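Local coordinates for conserved hypothetical protein (Corynebacterium diphtheriae NCTC 13129, PDB 2GS5), which is of unknown function but belongs to the UPF0301 (YqgE/AlgH) family of conserved bacterial proteins, at residues R34-L38 / G49-A53; L77-L83 / R133-A139; R102-L106 / E124-L128. All coordinates share one frame; numbering follows the deposited sequence.

Contact 1: R34-L38 / G49-A53; sequences RSVIL and GVNLA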
loop_
_atom_site.group_PDB
_atom_site.type_symbol
_atom_site.label_atom_id
_atom_site.label_comp_id
_atom_site.label_asym_id
_atom_site.label_seq_id
_atom_site.Cartn_x
_atom_site.Cartn_y
_atom_site.Cartn_z
ATOM N N ARG A 34 -9.587 -3.119 8.704
ATOM C CA ARG A 34 -8.804 -4.157 8.036
ATOM C C ARG A 34 -8.046 -3.635 6.819
ATOM O O ARG A 34 -7.857 -4.343 5.839
ATOM C CB ARG A 34 -9.704 -5.342 7.672
ATOM C CG ARG A 34 -10.442 -5.941 8.888
ATOM C CD ARG A 34 -9.502 -6.422 10.007
ATOM N NE ARG A 34 -10.201 -6.626 11.279
ATOM C CZ ARG A 34 -10.607 -7.800 11.750
ATOM N NH1 ARG A 34 -11.218 -7.854 12.927
ATOM N NH2 ARG A 34 -10.404 -8.920 11.068
ATOM N N SER A 35 -7.593 -2.389 6.911
ATOM C CA SER A 35 -6.785 -1.804 5.859
ATOM C C SER A 35 -5.316 -2.174 6.015
ATOM O O SER A 35 -4.840 -2.545 7.097
ATOM C CB SER A 35 -6.956 -0.283 5.829
ATOM O OG SER A 35 -6.613 0.331 7.056
ATOM N N VAL A 36 -4.610 -2.080 4.893
ATOM C CA VAL A 36 -3.163 -2.242 4.831
ATOM C C VAL A 36 -2.664 -1.076 4.004
ATOM O O VAL A 36 -2.751 -1.105 2.773
ATOM C CB VAL A 36 -2.754 -3.561 4.156
ATOM C CG1 VAL A 36 -1.238 -3.671 4.037
ATOM C CG2 VAL A 36 -3.341 -4.753 4.918
ATOM N N ILE A 37 -2.177 -0.038 4.681
ATOM C CA ILE A 37 -1.913 1.222 3.995
ATOM C C ILE A 37 -0.436 1.365 3.684
ATOM O O ILE A 37 0.379 1.504 4.579
ATOM C CB ILE A 37 -2.436 2.420 4.800
ATOM C CG1 ILE A 37 -3.958 2.276 4.984
ATOM C CG2 ILE A 37 -2.110 3.747 4.073
ATOM C CD1 ILE A 37 -4.558 3.255 5.915
ATOM N N LEU A 38 -0.111 1.305 2.395
ATOM C CA LEU A 38 1.255 1.509 1.924
ATOM C C LEU A 38 1.613 2.982 1.997
ATOM O O LEU A 38 0.962 3.814 1.367
ATOM C CB LEU A 38 1.387 1.033 0.483
ATOM C CG LEU A 38 2.730 1.239 -0.206
ATOM C CD1 LEU A 38 3.808 0.395 0.441
ATOM C CD2 LEU A 38 2.617 0.928 -1.695
ATOM N N GLY A 49 -0.607 7.726 2.237
ATOM C CA GLY A 49 -0.617 6.317 1.920
ATOM C C GLY A 49 -1.798 5.899 1.090
ATOM O O GLY A 49 -2.748 6.664 0.928
ATOM N N VAL A 50 -1.690 4.707 0.514
ATOM C CA VAL A 50 -2.812 4.089 -0.175
ATOM C C VAL A 50 -3.091 2.694 0.398
ATOM O O VAL A 50 -2.199 1.838 0.531
ATOM C CB VAL A 50 -2.596 4.016 -1.719
ATOM C CG1 VAL A 50 -2.621 5.426 -2.361
ATOM C CG2 VAL A 50 -1.318 3.266 -2.080
ATOM N N ASN A 51 -4.358 2.472 0.728
ATOM C CA ASN A 51 -4.813 1.159 1.138
ATOM C C ASN A 51 -4.623 0.178 -0.007
ATOM O O ASN A 51 -4.926 0.509 -1.154
ATOM C CB ASN A 51 -6.286 1.237 1.535
ATOM C CG ASN A 51 -6.793 -0.022 2.222
ATOM O OD1 ASN A 51 -6.038 -0.938 2.551
ATOM N ND2 ASN A 51 -8.104 -0.061 2.444
ATOM N N LEU A 52 -4.124 -1.013 0.318
ATOM C CA LEU A 52 -3.908 -2.084 -0.650
ATOM C C LEU A 52 -5.006 -3.147 -0.635
ATOM O O LEU A 52 -5.007 -4.041 -1.484
ATOM C CB LEU A 52 -2.569 -2.776 -0.368
ATOM C CG LEU A 52 -1.328 -1.888 -0.344
ATOM C CD1 LEU A 52 -0.085 -2.747 -0.107
ATOM C CD2 LEU A 52 -1.200 -1.107 -1.649
ATOM N N ALA A 53 -5.928 -3.039 0.319
ATOM C CA ALA A 53 -6.818 -4.144 0.670
ATOM C C ALA A 53 -8.214 -4.073 0.083
ATOM O O ALA A 53 -9.003 -5.014 0.274
ATOM C CB ALA A 53 -6.907 -4.263 2.196
#

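Contact 2: L77-L83 / R133-A139; sequences LYIGGPL and RLFAGHA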
loop_
_atom_site.group_PDB
_atom_site.type_symbol
_atom_site.label_atom_id
_atom_site.label_comp_id
_atom_site.label_asym_id
_atom_site.label_seq_id
_atom_site.Cartn_x
_atom_site.Cartn_y
_atom_site.Cartn_z
ATOM N N LEU A 77 -9.577 -0.262 -10.476
ATOM C CA LEU A 77 -9.078 0.691 -9.505
ATOM C C LEU A 77 -9.293 0.106 -8.114
ATOM O O LEU A 77 -10.351 -0.475 -7.822
ATOM C CB LEU A 77 -9.812 2.025 -9.619
ATOM C CG LEU A 77 -9.553 2.845 -10.888
ATOM C CD1 LEU A 77 -10.401 4.122 -10.883
ATOM C CD2 LEU A 77 -8.083 3.174 -11.005
ATOM N N TYR A 78 -8.278 0.264 -7.269
ATOM C CA TYR A 78 -8.398 -0.034 -5.849
ATOM C C TYR A 78 -8.710 1.280 -5.132
ATOM O O TYR A 78 -8.332 2.352 -5.609
ATOM C CB TYR A 78 -7.103 -0.684 -5.336
ATOM C CG TYR A 78 -7.075 -2.189 -5.604
ATOM C CD1 TYR A 78 -7.200 -2.684 -6.895
ATOM C CD2 TYR A 78 -6.930 -3.105 -4.565
ATOM C CE1 TYR A 78 -7.197 -4.037 -7.149
ATOM C CE2 TYR A 78 -6.931 -4.477 -4.811
ATOM C CZ TYR A 78 -7.050 -4.934 -6.106
ATOM O OH TYR A 78 -7.049 -6.305 -6.360
ATOM N N ILE A 79 -9.417 1.197 -4.012
ATOM C CA ILE A 79 -9.776 2.389 -3.244
ATOM C C ILE A 79 -8.619 2.668 -2.300
ATOM O O ILE A 79 -8.404 1.940 -1.330
ATOM C CB ILE A 79 -11.069 2.186 -2.462
ATOM C CG1 ILE A 79 -12.199 1.825 -3.424
ATOM C CG2 ILE A 79 -11.424 3.469 -1.672
ATOM C CD1 ILE A 79 -12.551 2.941 -4.368
ATOM N N GLY A 80 -7.840 3.690 -2.613
ATOM C CA GLY A 80 -6.658 4.009 -1.826
ATOM C C GLY A 80 -6.932 4.667 -0.493
ATOM O O GLY A 80 -6.140 4.551 0.440
ATOM N N GLY A 81 -8.064 5.352 -0.388
ATOM C CA GLY A 81 -8.394 6.071 0.826
ATOM C C GLY A 81 -9.523 7.048 0.598
ATOM O O GLY A 81 -10.046 7.176 -0.516
ATOM N N PRO A 82 -9.906 7.757 1.659
ATOM C CA PRO A 82 -11.096 8.600 1.618
ATOM C C PRO A 82 -10.911 9.985 0.990
ATOM O O PRO A 82 -11.900 10.649 0.694
ATOM C CB PRO A 82 -11.458 8.727 3.091
ATOM C CG PRO A 82 -10.148 8.698 3.776
ATOM C CD PRO A 82 -9.293 7.737 3.000
ATOM N N LEU A 83 -9.668 10.420 0.801
ATOM C CA LEU A 83 -9.378 11.747 0.269
ATOM C C LEU A 83 -9.122 11.701 -1.223
ATOM O O LEU A 83 -8.425 10.819 -1.702
ATOM C CB LEU A 83 -8.145 12.338 0.946
ATOM C CG LEU A 83 -8.312 12.679 2.426
ATOM C CD1 LEU A 83 -6.962 12.665 3.128
ATOM C CD2 LEU A 83 -8.963 14.044 2.556
ATOM N N ARG A 133 -0.448 -1.505 -9.872
ATOM C CA ARG A 133 -1.830 -1.381 -9.426
ATOM C C ARG A 133 -2.162 0.094 -9.291
ATOM O O ARG A 133 -1.296 0.896 -8.927
ATOM C CB ARG A 133 -2.005 -2.096 -8.083
ATOM C CG ARG A 133 -3.439 -2.141 -7.560
ATOM C CD ARG A 133 -3.704 -3.407 -6.768
ATOM N NE ARG A 133 -3.784 -4.564 -7.657
ATOM C CZ ARG A 133 -3.790 -5.831 -7.254
ATOM N NH1 ARG A 133 -3.701 -6.125 -5.969
ATOM N NH2 ARG A 133 -3.867 -6.804 -8.163
ATOM N N LEU A 134 -3.406 0.438 -9.602
ATOM C CA LEU A 134 -3.869 1.829 -9.579
ATOM C C LEU A 134 -4.833 2.046 -8.425
ATOM O O LEU A 134 -5.721 1.233 -8.184
ATOM C CB LEU A 134 -4.548 2.190 -10.899
ATOM C CG LEU A 134 -3.604 2.199 -12.100
ATOM C CD1 LEU A 134 -4.368 2.350 -13.397
ATOM C CD2 LEU A 134 -2.585 3.321 -11.979
ATOM N N PHE A 135 -4.658 3.168 -7.735
ATOM C CA PHE A 135 -5.429 3.483 -6.539
ATOM C C PHE A 135 -6.122 4.818 -6.662
ATOM O O PHE A 135 -5.485 5.821 -6.965
ATOM C CB PHE A 135 -4.519 3.504 -5.316
ATOM C CG PHE A 135 -3.791 2.218 -5.114
ATOM C CD1 PHE A 135 -4.309 1.222 -4.297
ATOM C CD2 PHE A 135 -2.600 1.972 -5.799
ATOM C CE1 PHE A 135 -3.660 0.011 -4.146
ATOM C CE2 PHE A 135 -1.938 0.770 -5.636
ATOM C CZ PHE A 135 -2.465 -0.212 -4.816
ATOM N N ALA A 136 -7.428 4.817 -6.416
ATOM C CA ALA A 136 -8.241 6.028 -6.416
ATOM C C ALA A 136 -8.361 6.512 -4.983
ATOM O O ALA A 136 -8.828 5.773 -4.115
ATOM C CB ALA A 136 -9.629 5.734 -7.005
ATOM N N GLY A 137 -7.918 7.735 -4.727
ATOM C CA GLY A 137 -7.970 8.308 -3.393
ATOM C C GLY A 137 -6.777 7.901 -2.562
ATOM O O GLY A 137 -6.004 7.017 -2.943
ATOM N N HIS A 138 -6.617 8.550 -1.419
ATOM C CA HIS A 138 -5.522 8.244 -0.519
ATOM C C HIS A 138 -5.886 8.593 0.914
ATOM O O HIS A 138 -6.950 9.155 1.179
ATOM C CB HIS A 138 -4.265 9.008 -0.936
ATOM C CG HIS A 138 -4.403 10.486 -0.816
ATOM N ND1 HIS A 138 -4.070 11.183 0.322
ATOM C CD2 HIS A 138 -4.875 11.403 -1.691
ATOM C CE1 HIS A 138 -4.309 12.468 0.133
ATOM N NE2 HIS A 138 -4.799 12.629 -1.080
ATOM N N ALA A 139 -4.991 8.200 1.817
ATOM C CA ALA A 139 -5.079 8.499 3.244
ATOM C C ALA A 139 -3.953 9.479 3.587
ATOM O O ALA A 139 -2.885 9.432 2.993
ATOM C CB ALA A 139 -4.943 7.225 4.051
#

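Contact 3: R102-L106 / E124-L128; sequences RVDNL and EIKPL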
loop_
_atom_site.group_PDB
_atom_site.type_symbol
_atom_site.label_atom_id
_atom_site.label_comp_id
_atom_site.label_asym_id
_atom_site.label_seq_id
_atom_site.Cartn_x
_atom_site.Cartn_y
_atom_site.Cartn_z
ATOM N N ARG A 102 17.412 6.091 -11.585
ATOM C CA ARG A 102 17.829 6.473 -12.931
ATOM C C ARG A 102 16.670 6.489 -13.936
ATOM O O ARG A 102 16.893 6.575 -15.152
ATOM C CB ARG A 102 18.926 5.527 -13.413
ATOM C CG ARG A 102 20.204 5.616 -12.605
ATOM C CD ARG A 102 21.304 4.807 -13.255
ATOM N NE ARG A 102 22.593 4.966 -12.585
ATOM C CZ ARG A 102 23.515 5.872 -12.903
ATOM N NH1 ARG A 102 23.308 6.754 -13.879
ATOM N NH2 ARG A 102 24.656 5.903 -12.221
ATOM N N VAL A 103 15.440 6.412 -13.431
ATOM C CA VAL A 103 14.249 6.500 -14.269
ATOM C C VAL A 103 13.382 7.627 -13.718
ATOM O O VAL A 103 12.824 7.503 -12.633
ATOM C CB VAL A 103 13.454 5.175 -14.265
ATOM C CG1 VAL A 103 12.257 5.263 -15.214
ATOM C CG2 VAL A 103 14.365 4.020 -14.662
ATOM N N ASP A 104 13.298 8.729 -14.462
ATOM C CA ASP A 104 12.614 9.926 -13.980
ATOM C C ASP A 104 11.155 9.672 -13.628
ATOM O O ASP A 104 10.647 10.235 -12.667
ATOM C CB ASP A 104 12.711 11.047 -15.009
ATOM C CG ASP A 104 14.102 11.659 -15.081
ATOM O OD1 ASP A 104 14.925 11.412 -14.172
ATOM O OD2 ASP A 104 14.371 12.404 -16.045
ATOM N N ASN A 105 10.487 8.813 -14.394
ATOM C CA ASN A 105 9.064 8.529 -14.146
ATOM C C ASN A 105 8.770 7.451 -13.098
ATOM O O ASN A 105 7.611 7.073 -12.911
ATOM C CB ASN A 105 8.356 8.195 -15.462
ATOM C CG ASN A 105 8.169 9.416 -16.343
ATOM O OD1 ASN A 105 8.412 9.367 -17.542
ATOM N ND2 ASN A 105 7.735 10.514 -15.744
ATOM N N LEU A 106 9.806 6.961 -12.413
ATOM C CA LEU A 106 9.626 6.074 -11.273
ATOM C C LEU A 106 10.228 6.698 -10.023
ATOM O O LEU A 106 11.310 7.298 -10.083
ATOM C CB LEU A 106 10.284 4.717 -11.524
ATOM C CG LEU A 106 9.785 3.939 -12.740
ATOM C CD1 LEU A 106 10.562 2.630 -12.875
ATOM C CD2 LEU A 106 8.281 3.676 -12.662
ATOM N N GLU A 124 6.910 3.094 -22.351
ATOM C CA GLU A 124 8.192 3.274 -21.642
ATOM C C GLU A 124 8.216 2.412 -20.392
ATOM O O GLU A 124 9.200 1.725 -20.100
ATOM C CB GLU A 124 8.395 4.742 -21.199
ATOM C CG GLU A 124 9.777 5.024 -20.546
ATOM C CD GLU A 124 9.783 6.068 -19.413
ATOM O OE1 GLU A 124 10.811 6.134 -18.701
ATOM O OE2 GLU A 124 8.803 6.826 -19.210
ATOM N N ILE A 125 7.126 2.478 -19.641
ATOM C CA ILE A 125 7.072 1.910 -18.308
ATOM C C ILE A 125 6.889 0.391 -18.334
ATOM O O ILE A 125 7.443 -0.305 -17.488
ATOM C CB ILE A 125 5.960 2.599 -17.485
ATOM C CG1 ILE A 125 6.316 4.075 -17.258
ATOM C CG2 ILE A 125 5.750 1.891 -16.145
ATOM C CD1 ILE A 125 7.685 4.314 -16.595
ATOM N N LYS A 126 6.146 -0.118 -19.321
ATOM C CA LYS A 126 5.817 -1.552 -19.398
ATOM C C LYS A 126 7.016 -2.491 -19.153
ATOM O O LYS A 126 6.935 -3.345 -18.277
ATOM C CB LYS A 126 5.096 -1.886 -20.716
ATOM C CG LYS A 126 4.788 -3.378 -20.938
ATOM C CD LYS A 126 3.502 -3.820 -20.290
ATOM C CE LYS A 126 3.148 -5.259 -20.648
ATOM N NZ LYS A 126 4.152 -6.280 -20.192
ATOM N N PRO A 127 8.129 -2.329 -19.905
ATOM C CA PRO A 127 9.292 -3.212 -19.680
ATOM C C PRO A 127 9.992 -3.038 -18.334
ATOM O O PRO A 127 10.771 -3.904 -17.925
ATOM C CB PRO A 127 10.254 -2.829 -20.814
ATOM C CG PRO A 127 9.848 -1.504 -21.263
ATOM C CD PRO A 127 8.367 -1.400 -21.026
ATOM N N LEU A 128 9.711 -1.928 -17.654
ATOM C CA LEU A 128 10.419 -1.560 -16.427
ATOM C C LEU A 128 9.712 -2.006 -15.158
ATOM O O LEU A 128 10.273 -1.857 -14.067
ATOM C CB LEU A 128 10.628 -0.050 -16.362
ATOM C CG LEU A 128 11.266 0.592 -17.591
ATOM C CD1 LEU A 128 11.459 2.107 -17.393
ATOM C CD2 LEU A 128 12.602 -0.059 -17.957
HETATM O O HOH W 1 11.532 8.136 -17.020
#

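Contact 1: R34-L38 / G49-A53
Asn-51 lays its side-chain amide alongside the backbone of Ser-35 and Val-36. Its OD1 is gripped twice: Val-36 N donates across the strands (3.0 Å to OD1, 163° at the hydrogen), and Ala-53 N closes an Asx turn from two residues on (3.1 Å to the same OD1). The two donors come from opposite faces of the amide plane, which should fix its rotation; CG lies anti to the backbone N (chi1 -169°), and this carries OD1 to Val-36. Ser-35 CB rests against the amide, while Ser-35 OG bonds to Phe-32 O. Backbone bonds continue the pairing: Leu-52 N gives to Val-36 O (2.8 Å), and Leu-38 and Val-50 exchange two bonds. On the face of Leu-38 and Val-50, Leu-38 CB meets Leu-52 CD2 at 4.0 Å; on the face of Ile-37 and Asn-51, Ile-37 CG2 lies over Gly-49 CA at 3.7 Å, close against the backbone. Further out, helix 173-179 packs on Val-36 and Ala-53, Phe-135 lies against Val-50 and Leu-52, and strand 19-23 bonds to the backbone of Ser-35 and Ile-37. The whole is an antiparallel beta hairpin, strands 36-42 and 47-51, with an Asx turn just after the second strand.

Contact 2: L77-L83 / R133-A139
Tyr-78 and Arg-133 meet in a flat stack: the guanidinium lies on the tyrosine with the planes only 4° apart and the centres separated by 4.2 Å. Arg-133 CD sits almost over the middle of the ring, a CH-pi contact of 3.5 Å to the Tyr-78 centroid, and the guanidinium continues outward until it covers Tyr-78 OH. Bends at chi2 and chi3 (the latter -72°) bring the arginine chain over the ring in this way. Arg-133 NH2 bonds to Ala-167 O, which should steady the charged end. Beside it, Tyr-78 CB presses on Phe-135 CD1 at 3.5 Å.

The backbone of Tyr-78 makes the join between strands 76-79 and 129-141, a parallel pair within the mixed sheet. Tyr-78 N gives a nearly straight bond to Leu-134 O (177° at the hydrogen), Tyr-78 O takes Ala-136 N at 2.7 Å, and Gly-80 N follows to Ala-136 O. Leu-77 CD2 fills in against Leu-134 CB.

At Gly-137 the second strand turns a corner, with backbone angles that suit glycine, and the pairing becomes antiparallel. Leu-83 and His-138 exchange two backbone bonds, and Leu-83 CB lies over one face of the His-138 imidazole, 4.0 Å from its centroid and offset toward the rim. The imidazole NE2 is bonded to Asn-84. Between the two pairings Gly-80 and Gly-81 bring their bare backbones close against Gly-137 and His-138; Gly-80 CA approaches Gly-137 O to 3.3 Å.

Contact 3: R102-L106 / E124-L128
Val-103 points its CG1 at the tip of Leu-128, meeting CD1 at 3.9 Å. CG1 stands anti to the backbone N (chi1 -177°), which directs this methyl toward Leu-128, where it also passes beside the carboxylate of Glu-124. Val-103 begins a type I beta turn, closed by Leu-106 N bonding back to Val-103 O (3.1 Å). Within the turn, Asn-105 N gives its hydrogen to a water at 2.9 Å, and the same water donates to Glu-124 OE1 at 2.7 Å, so the backbone of the turn is bridged to the carboxylate. The Asn-105 and Glu-124 side chains cross at about a right angle, amide and carboxylate planes 64° apart, and Asn-105 CB lies 4.1 Å from Ile-125 CD1. Leu-106, at the start of strand 106-110, slides past Ile-125 in the opposite direction, with Leu-106 CD2 and Ile-125 CD1 4.0 Å apart; the other methyl of Leu-106, CD1, comes near Leu-128 CB. Val-114 and Val-116 of strand 113-116 pack on Leu-106, and Val-116 also on Ile-125. The chemistry is thus divided: methyl groups meet beside the sheet, while a water relays the Asn-105 N-H to Glu-124, consistent with a turn held to segment 124-128 by apolar packing and a solvent-mediated bridge.

Contacts 1 and 2 adjoin, their centres about 9 Å apart, in one mixed sheet where strand 47-51 neighbours strand 129-141. Asn-51 N approaches Gly-80 O to 2.8 Å and Gly-49 O approaches Ala-139 N to 2.9 Å, probable hydrogen bonds that join strand 47-51 to both segments of contact 2. Contact 3 lies further out, its centre about 24 Å from that of contact 1 and about 22 Å from that of contact 2, touching neither. In sequence, contact 1 closes before contact 2 opens, and contact 3 is nested inside the loop that contact 2 closes. Helix 122-125 is followed, after a short link, by strand 129-141, so the 124-128 side of contact 3 runs on into the strand that contact 2 uses, within the AlgH-like region.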